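Local coordinates for transcription termination factor FttA (Methanosarcina mazei, PDB 2XR1), which probably terminates transcription genome-wide by zinc-dependent cleavage of nascent RNA at the polymerase exit channel and degrades the released transcript from its 5' end, at residues B[406-411]-B[439-444]; B[505-510]-B[520-525]; B[446-451]-B[493-498]; B[145-150]-B[276-281]. All coordinates share one frame; numbering follows the deposited sequence.

Interaction 1 of 4, residues B[406-411]-B[439-444]; sequences NTIERG and LIPEVP
I408, in the last turn of helix 393-409, faces P441 of the extended loop 439-444 with their CA atoms 7.2 Å apart, and no hydrogen bond crosses between the two backbones. The contact is apolar and rests on the two branches of I408, which reach different partners. Its CG2 methyl, anti to the backbone N, lies 3.8 Å from P441 CG and 4.1 Å from P441 CB, and the isoleucine and the proline ring slide past each other in opposite directions. The other branch sits beside the backbone N (chi1 -69°) and brings I408 CG1 to 4.4 Å from V443 CG1. The aliphatic part of E409 adds a looser touch, E409 CG 4.3 Å from P441 CG. Just beyond, the helix ends: R410 leaves helical geometry, and G411 N donates to I408 O at 2.7 Å. R410 pairs with E573, which ties this end of the helix to strand 573-576. The loop is anchored by I440, packed between L431 and S434 of helix 423-436 and V404 of helix 393-409, and from P444, whose backbone bonds to V506 of strand 506-509, the chain enters strand 445-448 of the beta-Casp sheet.

Interaction 2 of 4, residues B[505-510]-B[520-525]; sequences CVILAT and MEYFKA
I507 and A509 of strand 506-509 meet Y522 of helix 518-526 in the layer between the parallel beta-Casp sheet and a helix on one of its faces. The tyrosine ring lies across the strand side chains and is contacted by three carbons. I507 CG2 stands over the ring centre, 3.8 Å from the centroid of the Y522 ring and 7° off the normal, a CH-pi contact. The delta methyl of I507 goes to one flank of the ring, where I507 CD1 is 3.5 Å from Y522 CD1 and 3.8 Å from Y522 CE1. Toward the other flank, A509 CB approaches obliquely, 3.9 Å from Y522 CD2. The two isoleucine branches diverge because CG1 lies beside the backbone N (chi1 -54°) while CG2 is anti to it, so both reach the ring. Strand 506-509, helix 518-526 and strand 533-536 form a beta-alpha-beta crossover that skips strand 414-417, and Y522 fills the space between the first strand and the helix. V506 and L508 point to the other face of the sheet, where they touch helix 423-436, so the strand is sandwiched between two helical layers. On the Y522 side, I498 of helix 492-500 also packs against I507 and the ring. The phenol oxygen reaches beyond the apolar patch: Y522 OH is hydrogen-bonded to D448 OD2, which gives the buried hydroxyl a partner on neighbouring strand 445-448.

Interaction 3 of 4, residues B[446-451]-B[493-498]; sequences YLDGMI and EARQKI
The ring of Y446 carries I498 over one face, and the guanidinium of R495 receives the D448 carboxylate at its edge, the two planes nearly coplanar, 11° apart. Both pairs join strand 445-448 to helix 492-500, the helical arm of a beta-alpha-beta crossover that leaves edge strand 486-489, passes over strand 445-448 and returns to the sheet in strand 506-509. I498 CG1 sits 3.6 Å above the centroid of the Y446 ring in a CH-pi contact, while the CD1 methyl of I498 lies nearer the ring's root, 3.5 Å from Y446 CG. The polar pair is a buried salt bridge gripped side by side. R495 NH2 donates to the syn lone pair of D448 OD1 at 2.9 Å with a nearly straight N-H...O angle of 167°, and R495 NE donates to D448 OD2, though the modelled length there is implausibly short and its exact value doubtful. The R495 chain runs out with CG anti to the backbone N and then bends at chi3 (-51°), which turns the NE edge onto the acid. P518 and Y522 of helix 518-526 flank R495, which places the salt bridge between the two helices. D490 comes close to D448 OD1, and R495 probably offsets this crowding of negative charge. Where the strand turns away, G449 N makes a weak bond of 2.7 Å to D448 OD1.

Interaction 4 of 4, residues B[145-150]-B[276-281]; sequences SRTVKN and MVLLQL
T147 and the pair V277 and L278 form a small, buried helix-to-helix contact between domains, with helix 146-157 from the KH-bearing N-terminal part on one side and helix 270-290 of the metallo-beta-lactamase domain on the other. The backbones come closest at T147 and L278, whose CA atoms are 6.8 Å apart, and their side chains cross at about a right angle. T147 OG1 lies 3.5 Å from L278 CD1, a packing touch and not a hydrogen bond. The polar need of that hydroxyl is met by E453 of helix 451-460, which also takes a bond from S145 OG. With chi1 at -43°, the T147 hydroxyl stands beside the backbone N, and the methyl, anti to that nitrogen, is directed to V277: T147 CG2 lies 4.4 Å from V277 CG1. L278 holds its CG anti to the backbone N (chi1 -176°), and its branch also packs on E453 and I457. S145 is the N-cap of helix 146-157: V148 N donates to S145 OG at 3.1 Å and 172°, a straight capping bond. The E453 carboxylate thus sits at the start of this helix, where the helix dipole would probably stabilise its charge. The L278 side chain is about 11 Å from that of H247, a zinc ligand. Q280 of the same helix bonds to Q251, next after H250, the last residue of the HxHxDH zinc-binding motif (H245, H247, D249, H250) of the metallo-beta-lactamase fold.

Overall arrangement
Interactions 1, 2 and 3 belong to the beta-Casp domain, built on a parallel sheet, whereas interaction 4 lies nearer the chain's centre, at a junction between domains. Interaction 1 is the partly exposed one, purely apolar, where a helix end meets a loop; interactions 2 and 3 are buried on one face of the sheet, on neighbouring strands 506-509 and 445-448, and both set an aliphatic side chain over a tyrosine ring. Only interaction 3 has a salt bridge across its segments. Interaction 1 adjoins interaction 3 in sequence, and a tyrosine hydroxyl couples interactions 2 and 3. M450 of interaction 3 touches L278, connecting the sheet to interaction 4.

Interaction 1 of 4, residues B[406-411]-B[439-444]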
loop_
_atom_site.group_PDB
_atom_site.type_symbol
_atom_site.label_atom_id
_atom_site.label_comp_id
_atom_site.label_asym_id
_atom_site.label_seq_id
_atom_site.Cartn_x
_atom_site.Cartn_y
_atom_site.Cartn_z
ATOM N N ASN B 406 42.954 -19.260 -25.775
ATOM C CA ASN B 406 42.639 -20.024 -26.965
ATOM C C ASN B 406 42.168 -19.082 -28.066
ATOM O O ASN B 406 42.665 -19.176 -29.176
ATOM C CB ASN B 406 41.621 -21.155 -26.688
ATOM C CG ASN B 406 42.179 -22.276 -25.772
ATOM O OD1 ASN B 406 43.391 -22.527 -25.716
ATOM N ND2 ASN B 406 41.264 -22.959 -25.057
ATOM N N THR B 407 41.273 -18.146 -27.763
ATOM C CA THR B 407 40.811 -17.202 -28.787
ATOM C C THR B 407 41.961 -16.435 -29.434
ATOM O O THR B 407 41.944 -16.195 -30.627
ATOM C CB THR B 407 39.848 -16.128 -28.250
ATOM O OG1 THR B 407 38.631 -16.718 -27.783
ATOM C CG2 THR B 407 39.516 -15.152 -29.347
ATOM N N ILE B 408 42.953 -16.020 -28.650
ATOM C CA ILE B 408 44.021 -15.195 -29.206
ATOM C C ILE B 408 44.989 -16.048 -30.014
ATOM O O ILE B 408 45.345 -15.713 -31.143
ATOM C CB ILE B 408 44.785 -14.428 -28.113
ATOM C CG1 ILE B 408 43.908 -13.347 -27.479
ATOM C CG2 ILE B 408 46.034 -13.796 -28.694
ATOM C CD1 ILE B 408 43.033 -12.608 -28.446
ATOM N N GLU B 409 45.409 -17.163 -29.438
ATOM C CA GLU B 409 46.386 -18.009 -30.078
ATOM C C GLU B 409 45.911 -18.494 -31.448
ATOM O O GLU B 409 46.736 -18.850 -32.297
ATOM C CB GLU B 409 46.727 -19.194 -29.182
ATOM C CG GLU B 409 47.832 -18.906 -28.183
ATOM C CD GLU B 409 48.310 -20.173 -27.490
ATOM O OE1 GLU B 409 48.731 -21.130 -28.185
ATOM O OE2 GLU B 409 48.262 -20.221 -26.246
ATOM N N ARG B 410 44.598 -18.515 -31.673
ATOM C CA ARG B 410 44.060 -18.890 -32.980
ATOM C C ARG B 410 43.625 -17.670 -33.822
ATOM O O ARG B 410 42.910 -17.821 -34.815
ATOM C CB ARG B 410 42.918 -19.902 -32.809
ATOM C CG ARG B 410 41.544 -19.295 -32.557
ATOM C CD ARG B 410 40.638 -20.233 -31.777
ATOM N NE ARG B 410 39.253 -19.776 -31.792
ATOM C CZ ARG B 410 38.406 -19.855 -30.767
ATOM N NH1 ARG B 410 38.801 -20.345 -29.594
ATOM N NH2 ARG B 410 37.157 -19.407 -30.906
ATOM N N GLY B 411 44.052 -16.472 -33.427
ATOM C CA GLY B 411 43.859 -15.264 -34.240
ATOM C C GLY B 411 42.540 -14.525 -34.106
ATOM O O GLY B 411 42.300 -13.538 -34.779
ATOM N N LEU B 439 50.333 -15.978 -19.295
ATOM C CA LEU B 439 49.303 -17.011 -19.246
ATOM C C LEU B 439 48.163 -16.693 -20.220
ATOM O O LEU B 439 47.391 -17.563 -20.563
ATOM C CB LEU B 439 48.769 -17.070 -17.821
ATOM C CG LEU B 439 48.480 -18.349 -17.043
ATOM C CD1 LEU B 439 49.630 -19.322 -16.966
ATOM C CD2 LEU B 439 48.052 -17.900 -15.626
ATOM N N ILE B 440 48.023 -15.434 -20.612
ATOM C CA ILE B 440 47.320 -15.027 -21.841
ATOM C C ILE B 440 48.420 -14.316 -22.618
ATOM O O ILE B 440 49.372 -13.845 -21.999
ATOM C CB ILE B 440 46.199 -13.990 -21.567
ATOM C CG1 ILE B 440 45.119 -14.550 -20.655
ATOM C CG2 ILE B 440 45.538 -13.511 -22.843
ATOM C CD1 ILE B 440 44.084 -13.475 -20.237
ATOM N N PRO B 441 48.331 -14.241 -23.959
ATOM C CA PRO B 441 49.413 -13.540 -24.702
ATOM C C PRO B 441 49.322 -12.021 -24.613
ATOM O O PRO B 441 48.227 -11.484 -24.495
ATOM C CB PRO B 441 49.191 -13.979 -26.153
ATOM C CG PRO B 441 48.335 -15.207 -26.060
ATOM C CD PRO B 441 47.444 -14.986 -24.867
ATOM N N GLU B 442 50.458 -11.329 -24.674
ATOM C CA GLU B 442 50.439 -9.864 -24.585
ATOM C C GLU B 442 49.698 -9.315 -25.810
ATOM O O GLU B 442 50.107 -9.514 -26.953
ATOM C CB GLU B 442 51.839 -9.250 -24.431
ATOM C CG GLU B 442 52.798 -10.067 -23.527
ATOM C CD GLU B 442 53.918 -9.239 -22.887
ATOM O OE1 GLU B 442 54.655 -8.538 -23.634
ATOM O OE2 GLU B 442 54.049 -9.308 -21.629
ATOM N N VAL B 443 48.579 -8.657 -25.527
ATOM C CA VAL B 443 47.610 -8.224 -26.522
ATOM C C VAL B 443 46.824 -7.082 -25.860
ATOM O O VAL B 443 46.736 -7.038 -24.632
ATOM C CB VAL B 443 46.674 -9.405 -26.940
ATOM C CG1 VAL B 443 45.410 -9.471 -26.078
ATOM C CG2 VAL B 443 46.288 -9.287 -28.351
ATOM N N PRO B 444 46.305 -6.135 -26.657
ATOM C CA PRO B 444 45.603 -4.946 -26.136
ATOM C C PRO B 444 44.220 -5.245 -25.611
ATOM O O PRO B 444 43.408 -5.838 -26.312
ATOM C CB PRO B 444 45.499 -4.017 -27.348
ATOM C CG PRO B 444 45.880 -4.846 -28.550
ATOM C CD PRO B 444 46.685 -5.993 -28.074
#

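Interaction 2 of 4, residues B[505-510]-B[520-525]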
loop_
_atom_site.group_PDB
_atom_site.type_symbol
_atom_site.label_atom_id
_atom_site.label_comp_id
_atom_site.label_asym_id
_atom_site.label_seq_id
_atom_site.Cartn_x
_atom_site.Cartn_y
_atom_site.Cartn_z
ATOM N N CYS B 505 42.855 -9.413 -30.019
ATOM C CA CYS B 505 42.833 -8.549 -28.852
ATOM C C CYS B 505 41.685 -8.960 -27.933
ATOM O O CYS B 505 41.027 -9.977 -28.185
ATOM C CB CYS B 505 42.676 -7.091 -29.309
ATOM S SG CYS B 505 41.126 -6.794 -30.217
ATOM N N VAL B 506 41.468 -8.190 -26.865
ATOM C CA VAL B 506 40.315 -8.386 -25.983
ATOM C C VAL B 506 39.540 -7.078 -25.905
ATOM O O VAL B 506 40.133 -6.006 -25.783
ATOM C CB VAL B 506 40.735 -8.776 -24.545
ATOM C CG1 VAL B 506 39.574 -8.652 -23.619
ATOM C CG2 VAL B 506 41.291 -10.154 -24.474
ATOM N N ILE B 507 38.221 -7.155 -25.955
ATOM C CA ILE B 507 37.397 -5.965 -25.829
ATOM C C ILE B 507 36.424 -6.076 -24.642
ATOM O O ILE B 507 35.500 -6.890 -24.677
ATOM C CB ILE B 507 36.631 -5.697 -27.133
ATOM C CG1 ILE B 507 37.631 -5.654 -28.290
ATOM C CG2 ILE B 507 35.855 -4.390 -27.060
ATOM C CD1 ILE B 507 37.042 -5.254 -29.584
ATOM N N LEU B 508 36.657 -5.285 -23.596
ATOM C CA LEU B 508 35.633 -5.038 -22.592
ATOM C C LEU B 508 34.816 -3.875 -23.096
ATOM O O LEU B 508 35.365 -2.848 -23.461
ATOM C CB LEU B 508 36.238 -4.723 -21.230
ATOM C CG LEU B 508 36.490 -5.974 -20.376
ATOM C CD1 LEU B 508 36.739 -7.161 -21.246
ATOM C CD2 LEU B 508 37.645 -5.804 -19.396
ATOM N N ALA B 509 33.511 -4.045 -23.178
ATOM C CA ALA B 509 32.673 -2.997 -23.734
ATOM C C ALA B 509 31.284 -3.091 -23.173
ATOM O O ALA B 509 30.806 -4.177 -22.804
ATOM C CB ALA B 509 32.626 -3.070 -25.248
ATOM N N THR B 510 30.636 -1.940 -23.196
ATOM C CA THR B 510 29.346 -1.711 -22.596
ATOM C C THR B 510 28.247 -1.855 -23.668
ATOM O O THR B 510 28.502 -1.589 -24.845
ATOM C CB THR B 510 29.430 -0.300 -21.928
ATOM O OG1 THR B 510 29.346 -0.460 -20.506
ATOM C CG2 THR B 510 28.406 0.703 -22.436
ATOM N N MET B 520 27.653 -3.366 -29.143
ATOM C CA MET B 520 26.863 -3.683 -30.308
ATOM C C MET B 520 27.572 -3.311 -31.621
ATOM O O MET B 520 27.435 -4.017 -32.619
ATOM C CB MET B 520 25.481 -3.045 -30.187
ATOM C CG MET B 520 24.612 -3.683 -29.089
ATOM S SD MET B 520 24.460 -5.493 -29.259
ATOM C CE MET B 520 25.864 -6.046 -28.307
ATOM N N GLU B 521 28.348 -2.237 -31.611
ATOM C CA GLU B 521 29.179 -1.910 -32.766
ATOM C C GLU B 521 30.249 -2.987 -32.945
ATOM O O GLU B 521 30.433 -3.500 -34.037
ATOM C CB GLU B 521 29.814 -0.509 -32.646
ATOM C CG GLU B 521 29.148 0.571 -33.512
ATOM C CD GLU B 521 29.285 1.984 -32.924
ATOM O OE1 GLU B 521 28.876 2.165 -31.755
ATOM O OE2 GLU B 521 29.780 2.918 -33.612
ATOM N N TYR B 522 30.944 -3.335 -31.868
ATOM C CA TYR B 522 31.953 -4.392 -31.919
ATOM C C TYR B 522 31.371 -5.711 -32.383
ATOM O O TYR B 522 32.017 -6.463 -33.124
ATOM C CB TYR B 522 32.597 -4.594 -30.554
ATOM C CG TYR B 522 33.413 -3.416 -30.150
ATOM C CD1 TYR B 522 34.576 -3.084 -30.843
ATOM C CD2 TYR B 522 33.018 -2.598 -29.095
ATOM C CE1 TYR B 522 35.327 -1.983 -30.486
ATOM C CE2 TYR B 522 33.772 -1.477 -28.746
ATOM C CZ TYR B 522 34.912 -1.183 -29.457
ATOM O OH TYR B 522 35.651 -0.095 -29.105
ATOM N N PHE B 523 30.148 -5.979 -31.951
ATOM C CA PHE B 523 29.460 -7.228 -32.253
ATOM C C PHE B 523 28.964 -7.212 -33.696
ATOM O O PHE B 523 29.118 -8.191 -34.429
ATOM C CB PHE B 523 28.310 -7.418 -31.245
ATOM C CG PHE B 523 27.333 -8.485 -31.602
ATOM C CD1 PHE B 523 27.521 -9.772 -31.182
ATOM C CD2 PHE B 523 26.199 -8.185 -32.343
ATOM C CE1 PHE B 523 26.598 -10.759 -31.509
ATOM C CE2 PHE B 523 25.278 -9.169 -32.675
ATOM C CZ PHE B 523 25.478 -10.448 -32.261
ATOM N N LYS B 524 28.389 -6.089 -34.113
ATOM C CA LYS B 524 27.877 -5.973 -35.466
ATOM C C LYS B 524 28.965 -6.320 -36.468
ATOM O O LYS B 524 28.661 -6.788 -37.565
ATOM C CB LYS B 524 27.318 -4.579 -35.723
ATOM N N ALA B 525 30.227 -6.131 -36.085
ATOM C CA ALA B 525 31.350 -6.317 -37.008
ATOM C C ALA B 525 32.182 -7.575 -36.763
ATOM O O ALA B 525 32.819 -8.052 -37.680
ATOM C CB ALA B 525 32.250 -5.086 -36.992
#

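Interaction 3 of 4, residues B[446-451]-B[493-498]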
loop_
_atom_site.group_PDB
_atom_site.type_symbol
_atom_site.label_atom_id
_atom_site.label_comp_id
_atom_site.label_asym_id
_atom_site.label_seq_id
_atom_site.Cartn_x
_atom_site.Cartn_y
_atom_site.Cartn_z
ATOM N N TYR B 446 41.095 -3.471 -24.909
ATOM C CA TYR B 446 40.376 -2.211 -25.119
ATOM C C TYR B 446 39.212 -2.131 -24.143
ATOM O O TYR B 446 38.632 -3.150 -23.796
ATOM C CB TYR B 446 39.882 -2.076 -26.553
ATOM C CG TYR B 446 40.987 -2.117 -27.568
ATOM C CD1 TYR B 446 41.716 -0.991 -27.871
ATOM C CD2 TYR B 446 41.313 -3.296 -28.229
ATOM C CE1 TYR B 446 42.767 -1.032 -28.835
ATOM C CE2 TYR B 446 42.351 -3.350 -29.175
ATOM C CZ TYR B 446 43.061 -2.218 -29.470
ATOM O OH TYR B 446 44.078 -2.268 -30.393
ATOM N N LEU B 447 38.915 -0.912 -23.693
ATOM C CA LEU B 447 37.913 -0.626 -22.675
ATOM C C LEU B 447 37.006 0.500 -23.164
ATOM O O LEU B 447 37.460 1.621 -23.330
ATOM C CB LEU B 447 38.603 -0.168 -21.408
ATOM C CG LEU B 447 39.653 -1.085 -20.803
ATOM C CD1 LEU B 447 40.147 -0.485 -19.505
ATOM C CD2 LEU B 447 39.120 -2.499 -20.554
ATOM N N ASP B 448 35.727 0.220 -23.417
ATOM C CA ASP B 448 34.861 1.213 -24.088
ATOM C C ASP B 448 33.595 1.486 -23.278
ATOM O O ASP B 448 33.147 0.658 -22.521
ATOM C CB ASP B 448 34.528 0.746 -25.511
ATOM C CG ASP B 448 34.056 1.884 -26.427
ATOM O OD1 ASP B 448 33.849 3.036 -25.953
ATOM O OD2 ASP B 448 33.863 1.622 -27.636
ATOM N N GLY B 449 33.061 2.691 -23.398
ATOM C CA GLY B 449 31.819 3.066 -22.722
ATOM C C GLY B 449 31.841 3.351 -21.220
ATOM O O GLY B 449 30.954 2.870 -20.490
ATOM N N MET B 450 32.794 4.169 -20.783
ATOM C CA MET B 450 32.901 4.649 -19.385
ATOM C C MET B 450 33.537 3.685 -18.371
ATOM O O MET B 450 33.660 4.015 -17.184
ATOM C CB MET B 450 31.567 5.174 -18.818
ATOM C CG MET B 450 30.801 6.152 -19.687
ATOM S SD MET B 450 31.657 7.674 -19.988
ATOM C CE MET B 450 30.627 8.799 -19.003
ATOM N N ILE B 451 33.997 2.531 -18.832
ATOM C CA ILE B 451 34.672 1.597 -17.950
ATOM C C ILE B 451 35.863 2.241 -17.296
ATOM O O ILE B 451 36.040 2.146 -16.075
ATOM C CB ILE B 451 35.138 0.345 -18.689
ATOM C CG1 ILE B 451 33.926 -0.508 -19.045
ATOM C CG2 ILE B 451 36.097 -0.456 -17.834
ATOM C CD1 ILE B 451 34.287 -1.651 -19.913
ATOM N N GLU B 493 35.860 7.881 -33.200
ATOM C CA GLU B 493 36.950 7.769 -34.171
ATOM C C GLU B 493 37.944 6.650 -33.789
ATOM O O GLU B 493 38.445 5.937 -34.650
ATOM C CB GLU B 493 37.705 9.095 -34.315
ATOM C CG GLU B 493 36.843 10.347 -34.631
ATOM C CD GLU B 493 36.510 10.518 -36.111
ATOM O OE1 GLU B 493 35.671 9.745 -36.635
ATOM O OE2 GLU B 493 37.086 11.444 -36.748
ATOM N N ALA B 494 38.223 6.506 -32.501
ATOM C CA ALA B 494 39.135 5.469 -32.002
ATOM C C ALA B 494 38.536 4.060 -32.136
ATOM O O ALA B 494 39.246 3.105 -32.456
ATOM C CB ALA B 494 39.496 5.745 -30.525
ATOM N N ARG B 495 37.237 3.948 -31.856
ATOM C CA ARG B 495 36.482 2.702 -32.033
ATOM C C ARG B 495 36.659 2.103 -33.432
ATOM O O ARG B 495 36.931 0.912 -33.577
ATOM C CB ARG B 495 34.991 2.953 -31.777
ATOM C CG ARG B 495 34.163 1.696 -31.688
ATOM C CD ARG B 495 32.812 1.932 -31.016
ATOM N NE ARG B 495 32.938 2.613 -29.734
ATOM C CZ ARG B 495 32.490 3.836 -29.450
ATOM N NH1 ARG B 495 31.853 4.560 -30.353
ATOM N NH2 ARG B 495 32.670 4.331 -28.226
ATOM N N GLN B 496 36.513 2.941 -34.453
ATOM C CA GLN B 496 36.596 2.469 -35.830
ATOM C C GLN B 496 37.962 1.881 -36.170
ATOM O O GLN B 496 38.041 0.953 -36.966
ATOM C CB GLN B 496 36.245 3.583 -36.812
ATOM C CG GLN B 496 34.789 4.044 -36.722
ATOM C CD GLN B 496 33.785 2.996 -37.212
ATOM O OE1 GLN B 496 33.799 2.609 -38.380
ATOM N NE2 GLN B 496 32.893 2.567 -36.331
ATOM N N LYS B 497 39.023 2.394 -35.552
ATOM C CA LYS B 497 40.381 1.897 -35.805
ATOM C C LYS B 497 40.587 0.479 -35.303
ATOM O O LYS B 497 41.370 -0.272 -35.903
ATOM C CB LYS B 497 41.448 2.814 -35.182
ATOM C CG LYS B 497 42.900 2.299 -35.342
ATOM C CD LYS B 497 43.948 3.324 -34.916
ATOM C CE LYS B 497 45.369 2.740 -34.972
ATOM N NZ LYS B 497 45.710 2.084 -36.272
ATOM N N ILE B 498 39.914 0.125 -34.205
ATOM C CA ILE B 498 39.925 -1.253 -33.717
ATOM C C ILE B 498 39.175 -2.113 -34.708
ATOM O O ILE B 498 39.621 -3.211 -35.040
ATOM C CB ILE B 498 39.255 -1.416 -32.315
ATOM C CG1 ILE B 498 40.084 -0.733 -31.247
ATOM C CG2 ILE B 498 39.093 -2.904 -31.924
ATOM C CD1 ILE B 498 39.272 -0.336 -30.057
#

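Interaction 4 of 4, residues B[145-150]-B[276-281]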
loop_
_atom_site.group_PDB
_atom_site.type_symbol
_atom_site.label_atom_id
_atom_site.label_comp_id
_atom_site.label_asym_id
_atom_site.label_seq_id
_atom_site.Cartn_x
_atom_site.Cartn_y
_atom_site.Cartn_z
ATOM N N SER B 145 40.335 11.056 -11.924
ATOM C CA SER B 145 38.930 10.993 -12.238
ATOM C C SER B 145 38.409 12.352 -12.615
ATOM O O SER B 145 38.375 13.272 -11.788
ATOM C CB SER B 145 38.122 10.479 -11.082
ATOM O OG SER B 145 36.760 10.526 -11.447
ATOM N N ARG B 146 37.995 12.463 -13.873
ATOM C CA ARG B 146 37.419 13.692 -14.400
ATOM C C ARG B 146 36.031 13.940 -13.796
ATOM O O ARG B 146 35.603 15.093 -13.661
ATOM C CB ARG B 146 37.389 13.635 -15.936
ATOM C CG ARG B 146 36.693 14.812 -16.627
ATOM C CD ARG B 146 37.237 15.047 -18.062
ATOM N N THR B 147 35.345 12.867 -13.409
ATOM C CA THR B 147 34.040 12.987 -12.765
ATOM C C THR B 147 34.163 13.530 -11.353
ATOM O O THR B 147 33.438 14.426 -10.965
ATOM C CB THR B 147 33.353 11.639 -12.688
ATOM O OG1 THR B 147 33.523 10.967 -13.941
ATOM C CG2 THR B 147 31.851 11.785 -12.316
ATOM N N VAL B 148 35.085 12.983 -10.582
ATOM C CA VAL B 148 35.285 13.455 -9.223
ATOM C C VAL B 148 35.574 14.941 -9.185
ATOM O O VAL B 148 35.040 15.628 -8.333
ATOM C CB VAL B 148 36.432 12.701 -8.500
ATOM C CG1 VAL B 148 36.877 13.464 -7.254
ATOM C CG2 VAL B 148 35.993 11.309 -8.150
ATOM N N LYS B 149 36.406 15.415 -10.114
ATOM C CA LYS B 149 36.751 16.827 -10.218
ATOM C C LYS B 149 35.561 17.686 -10.650
ATOM O O LYS B 149 35.360 18.756 -10.088
ATOM C CB LYS B 149 37.998 17.003 -11.128
ATOM C CG LYS B 149 38.117 18.278 -11.953
ATOM C CD LYS B 149 39.418 18.267 -12.782
ATOM C CE LYS B 149 39.262 18.845 -14.217
ATOM N NZ LYS B 149 39.180 20.343 -14.255
ATOM N N ASN B 150 34.778 17.229 -11.624
ATOM C CA ASN B 150 33.607 17.995 -12.092
ATOM C C ASN B 150 32.568 18.168 -10.990
ATOM O O ASN B 150 32.010 19.266 -10.830
ATOM C CB ASN B 150 32.946 17.333 -13.302
ATOM C CG ASN B 150 33.669 17.614 -14.586
ATOM O OD1 ASN B 150 33.958 18.762 -14.915
ATOM N ND2 ASN B 150 33.945 16.571 -15.339
ATOM N N MET B 276 27.039 7.110 -9.552
ATOM C CA MET B 276 25.671 7.428 -9.895
ATOM C C MET B 276 25.614 8.608 -10.876
ATOM O O MET B 276 24.868 8.584 -11.860
ATOM C CB MET B 276 24.908 7.787 -8.625
ATOM C CG MET B 276 23.550 8.454 -8.858
ATOM S SD MET B 276 22.563 8.430 -7.317
ATOM C CE MET B 276 23.347 9.747 -6.366
ATOM N N VAL B 277 26.387 9.657 -10.604
ATOM C CA VAL B 277 26.416 10.796 -11.514
ATOM C C VAL B 277 26.956 10.370 -12.888
ATOM O O VAL B 277 26.410 10.735 -13.937
ATOM C CB VAL B 277 27.242 11.979 -10.915
ATOM C CG1 VAL B 277 27.658 12.998 -11.986
ATOM C CG2 VAL B 277 26.412 12.659 -9.817
ATOM N N LEU B 278 28.025 9.589 -12.866
ATOM C CA LEU B 278 28.653 9.118 -14.107
ATOM C C LEU B 278 27.683 8.311 -14.929
ATOM O O LEU B 278 27.471 8.586 -16.121
ATOM C CB LEU B 278 29.852 8.234 -13.791
ATOM C CG LEU B 278 30.627 7.767 -15.008
ATOM C CD1 LEU B 278 31.246 8.958 -15.680
ATOM C CD2 LEU B 278 31.656 6.775 -14.602
ATOM N N LEU B 279 27.094 7.305 -14.294
ATOM C CA LEU B 279 26.187 6.430 -15.011
ATOM C C LEU B 279 24.912 7.128 -15.441
ATOM O O LEU B 279 24.396 6.821 -16.483
ATOM C CB LEU B 279 25.826 5.207 -14.180
ATOM C CG LEU B 279 26.951 4.240 -13.846
ATOM C CD1 LEU B 279 26.406 3.132 -12.935
ATOM C CD2 LEU B 279 27.614 3.719 -15.128
ATOM N N GLN B 280 24.401 8.048 -14.645
ATOM C CA GLN B 280 23.186 8.750 -15.012
ATOM C C GLN B 280 23.395 9.636 -16.234
ATOM O O GLN B 280 22.633 9.555 -17.207
ATOM C CB GLN B 280 22.652 9.555 -13.832
ATOM C CG GLN B 280 21.965 8.699 -12.747
ATOM C CD GLN B 280 21.496 9.507 -11.550
ATOM O OE1 GLN B 280 21.685 10.703 -11.500
ATOM N NE2 GLN B 280 20.868 8.850 -10.586
ATOM N N LEU B 281 24.423 10.478 -16.207
ATOM C CA LEU B 281 24.672 11.372 -17.349
ATOM C C LEU B 281 24.882 10.551 -18.585
ATOM O O LEU B 281 24.476 10.950 -19.654
ATOM C CB LEU B 281 25.908 12.262 -17.144
ATOM C CG LEU B 281 25.782 13.332 -16.062
ATOM C CD1 LEU B 281 27.097 14.039 -15.783
ATOM C CD2 LEU B 281 24.724 14.346 -16.457
#